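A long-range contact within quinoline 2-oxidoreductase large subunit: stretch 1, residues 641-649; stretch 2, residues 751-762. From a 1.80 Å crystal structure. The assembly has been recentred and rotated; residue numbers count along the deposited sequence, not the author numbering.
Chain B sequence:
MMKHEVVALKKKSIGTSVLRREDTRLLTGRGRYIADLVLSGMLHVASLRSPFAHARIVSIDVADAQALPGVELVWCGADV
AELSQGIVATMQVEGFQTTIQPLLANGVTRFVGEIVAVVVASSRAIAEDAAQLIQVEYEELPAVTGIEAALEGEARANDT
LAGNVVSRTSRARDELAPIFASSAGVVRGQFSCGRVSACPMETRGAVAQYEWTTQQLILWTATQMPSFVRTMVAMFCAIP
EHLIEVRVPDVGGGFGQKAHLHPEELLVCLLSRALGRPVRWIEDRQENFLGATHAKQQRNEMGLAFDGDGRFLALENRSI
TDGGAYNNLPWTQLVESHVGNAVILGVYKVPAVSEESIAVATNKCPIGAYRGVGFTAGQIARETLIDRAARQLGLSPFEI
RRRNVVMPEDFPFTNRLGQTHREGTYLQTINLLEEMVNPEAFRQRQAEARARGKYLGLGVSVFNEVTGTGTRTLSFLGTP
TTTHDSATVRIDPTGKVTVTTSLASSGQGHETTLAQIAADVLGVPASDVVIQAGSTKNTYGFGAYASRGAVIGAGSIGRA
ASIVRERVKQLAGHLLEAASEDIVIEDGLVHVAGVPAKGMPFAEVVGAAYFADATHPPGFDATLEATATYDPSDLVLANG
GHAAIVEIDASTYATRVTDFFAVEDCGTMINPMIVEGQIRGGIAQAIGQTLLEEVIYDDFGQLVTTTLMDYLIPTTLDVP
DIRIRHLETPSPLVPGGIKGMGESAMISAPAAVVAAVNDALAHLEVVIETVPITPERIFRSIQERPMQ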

# COMPACT_ATOMS: atom_id res chain seq x y z
N GLY B 641 -3.78 18.55 40.09
CA GLY B 641 -3.48 17.92 41.35
C GLY B 641 -4.13 16.56 41.42
O GLY B 641 -5.08 16.28 40.69
N HIS B 642 -3.61 15.71 42.29
CA HIS B 642 -4.14 14.37 42.48
C HIS B 642 -4.12 14.05 43.96
O HIS B 642 -3.25 14.51 44.69
CB HIS B 642 -3.30 13.32 41.75
CG HIS B 642 -3.22 13.53 40.27
ND1 HIS B 642 -2.26 14.33 39.69
CD2 HIS B 642 -3.98 13.06 39.26
CE1 HIS B 642 -2.44 14.35 38.38
NE2 HIS B 642 -3.49 13.59 38.09
N ALA B 643 -5.09 13.25 44.39
CA ALA B 643 -5.17 12.81 45.77
C ALA B 643 -5.57 11.35 45.71
O ALA B 643 -6.47 10.97 44.96
CB ALA B 643 -6.22 13.61 46.54
N ALA B 644 -4.87 10.52 46.48
CA ALA B 644 -5.14 9.10 46.50
C ALA B 644 -5.36 8.64 47.93
O ALA B 644 -4.75 9.16 48.86
CB ALA B 644 -3.98 8.33 45.88
N ILE B 645 -6.25 7.67 48.08
CA ILE B 645 -6.52 7.09 49.38
C ILE B 645 -6.16 5.62 49.24
O ILE B 645 -6.63 4.94 48.33
CB ILE B 645 -8.00 7.22 49.78
CG1 ILE B 645 -8.33 8.69 50.05
CG2 ILE B 645 -8.27 6.38 51.03
CD1 ILE B 645 -9.78 8.95 50.45
N VAL B 646 -5.28 5.14 50.12
CA VAL B 646 -4.85 3.75 50.09
C VAL B 646 -5.18 3.08 51.41
O VAL B 646 -5.22 3.73 52.46
CB VAL B 646 -3.32 3.62 49.85
CG1 VAL B 646 -2.94 4.29 48.54
CG2 VAL B 646 -2.55 4.20 51.02
N GLU B 647 -5.42 1.78 51.35
CA GLU B 647 -5.72 1.00 52.54
C GLU B 647 -4.70 -0.13 52.61
O GLU B 647 -4.54 -0.89 51.66
CB GLU B 647 -7.12 0.40 52.46
CG GLU B 647 -7.41 -0.60 53.57
CD GLU B 647 -8.71 -1.36 53.36
OE1 GLU B 647 -9.78 -0.77 53.60
OE2 GLU B 647 -8.65 -2.53 52.93
N ILE B 648 -4.00 -0.21 53.73
CA ILE B 648 -2.99 -1.25 53.93
C ILE B 648 -3.44 -2.19 55.04
O ILE B 648 -3.81 -1.74 56.13
CB ILE B 648 -1.64 -0.63 54.34
CG1 ILE B 648 -1.15 0.33 53.25
CG2 ILE B 648 -0.62 -1.73 54.59
CD1 ILE B 648 0.09 1.11 53.65
N ASP B 649 -3.42 -3.49 54.77
CA ASP B 649 -3.82 -4.49 55.77
C ASP B 649 -2.66 -4.64 56.75
O ASP B 649 -1.54 -4.96 56.35
CB ASP B 649 -4.10 -5.83 55.09
CG ASP B 649 -4.70 -6.84 56.04
OD1 ASP B 649 -5.92 -6.77 56.30
OD2 ASP B 649 -3.95 -7.70 56.55
N ALA B 751 3.12 10.36 42.87
CA ALA B 751 3.43 11.07 44.10
C ALA B 751 2.27 10.94 45.09
O ALA B 751 2.49 10.76 46.28
CB ALA B 751 3.72 12.54 43.81
N ALA B 752 1.05 11.03 44.58
CA ALA B 752 -0.14 10.91 45.43
C ALA B 752 -0.19 9.56 46.13
O ALA B 752 -0.53 9.48 47.31
CB ALA B 752 -1.41 11.12 44.59
N VAL B 753 0.15 8.49 45.41
CA VAL B 753 0.12 7.15 46.00
C VAL B 753 1.22 6.97 47.04
O VAL B 753 0.97 6.46 48.14
CB VAL B 753 0.27 6.04 44.93
CG1 VAL B 753 0.23 4.67 45.60
CG2 VAL B 753 -0.84 6.16 43.89
N VAL B 754 2.45 7.38 46.71
CA VAL B 754 3.54 7.26 47.66
C VAL B 754 3.21 8.08 48.91
O VAL B 754 3.41 7.62 50.04
CB VAL B 754 4.88 7.76 47.06
CG1 VAL B 754 5.96 7.77 48.14
CG2 VAL B 754 5.30 6.84 45.92
N ALA B 755 2.70 9.29 48.70
CA ALA B 755 2.33 10.14 49.82
C ALA B 755 1.25 9.46 50.65
O ALA B 755 1.26 9.53 51.87
CB ALA B 755 1.83 11.51 49.33
N ALA B 756 0.32 8.78 49.98
CA ALA B 756 -0.76 8.08 50.67
C ALA B 756 -0.25 6.97 51.57
O ALA B 756 -0.67 6.83 52.72
CB ALA B 756 -1.76 7.53 49.66
N VAL B 757 0.66 6.15 51.05
CA VAL B 757 1.21 5.06 51.84
C VAL B 757 1.91 5.62 53.08
O VAL B 757 1.75 5.11 54.18
CB VAL B 757 2.22 4.23 51.02
CG1 VAL B 757 2.98 3.27 51.93
CG2 VAL B 757 1.47 3.44 49.95
N ASN B 758 2.68 6.69 52.89
CA ASN B 758 3.38 7.30 54.00
C ASN B 758 2.43 7.88 55.03
O ASN B 758 2.68 7.80 56.23
CB ASN B 758 4.34 8.37 53.47
CG ASN B 758 5.64 7.77 52.98
OD1 ASN B 758 6.52 7.46 53.78
ND2 ASN B 758 5.76 7.59 51.67
N ASP B 759 1.32 8.45 54.57
CA ASP B 759 0.34 9.01 55.50
C ASP B 759 -0.27 7.86 56.30
O ASP B 759 -0.50 7.99 57.50
CB ASP B 759 -0.78 9.73 54.74
CG ASP B 759 -1.74 10.45 55.67
OD1 ASP B 759 -1.28 11.33 56.42
OD2 ASP B 759 -2.95 10.13 55.65
N ALA B 760 -0.50 6.74 55.63
CA ALA B 760 -1.09 5.57 56.27
C ALA B 760 -0.22 5.01 57.39
O ALA B 760 -0.72 4.56 58.42
CB ALA B 760 -1.36 4.48 55.22
N LEU B 761 1.09 5.04 57.18
CA LEU B 761 2.04 4.50 58.15
C LEU B 761 2.67 5.54 59.07
O LEU B 761 3.46 5.19 59.95
CB LEU B 761 3.14 3.73 57.41
CG LEU B 761 2.66 2.62 56.47
CD1 LEU B 761 3.84 2.04 55.71
CD2 LEU B 761 1.95 1.54 57.28
N ALA B 762 2.33 6.80 58.86
CA ALA B 762 2.89 7.88 59.67
C ALA B 762 2.79 7.64 61.18
O ALA B 762 3.74 7.88 61.91
CB ALA B 762 2.23 9.20 59.31

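How does the helix begin its contact with the strand? Ala751 points sideways and touches nothing across the gap, so the work starts at Ala752, whose CB is directed toward the strand. Ala752 CB lies 3.9 Å from His642 O and 4.0 Å from Ala644 CB. Its small size suits the closeness of the backbones here, where Ala643 CA and Ala752 CA are 5.4 Å apart. His642 touches the helix through its backbone O and its CB, while its ring leads away. Val753, set sideways, flanks the same region: Val753 CG2 is 4.3 Å from Ala644 CB, and Val753 CG1 is 4.3 Å from Val646 CG1.

What happens one turn later? Val754 faces away and Ala755 sideways, neither making contact, and Ala756 returns to the strand. Ala756 CB packs 3.5 Å from Ala644 O and 3.6 Å from Val646 CG1, resting against backbone and side chain at once. The oxygen contact is no hydrogen bond, because a methyl carbon is its partner. Val757 then offers its flank, with CG2 4.2 Å from Val646 CG2 and CG1 4.0 Å from Ile648 CD1.

How is the contact completed as the two elements diverge? Asn758 points away, its ND2 donating a hydrogen bond of 2.9 Å to Val754 O within the helix, and Asp759 also stays clear of the strand. Ala760 CB meets Ile648 CD1 at 4.0 Å; the CA atoms of these two residues are 7.5 Å apart, and the longer isoleucine spans the wider gap. Leu761 starts sideways, but its end comes nearer, placing CD2 4.1 Å from Ile648 CD1.

What holds the two together? No hydrogen bond crosses between them; the contact is mainly apolar side-chain packing, with some methyls against backbone atoms, and buries 405 Å² in all, both sides summed. Alternate strand residues, from His642 to Ile648, direct CB toward a helix inclined at 40°.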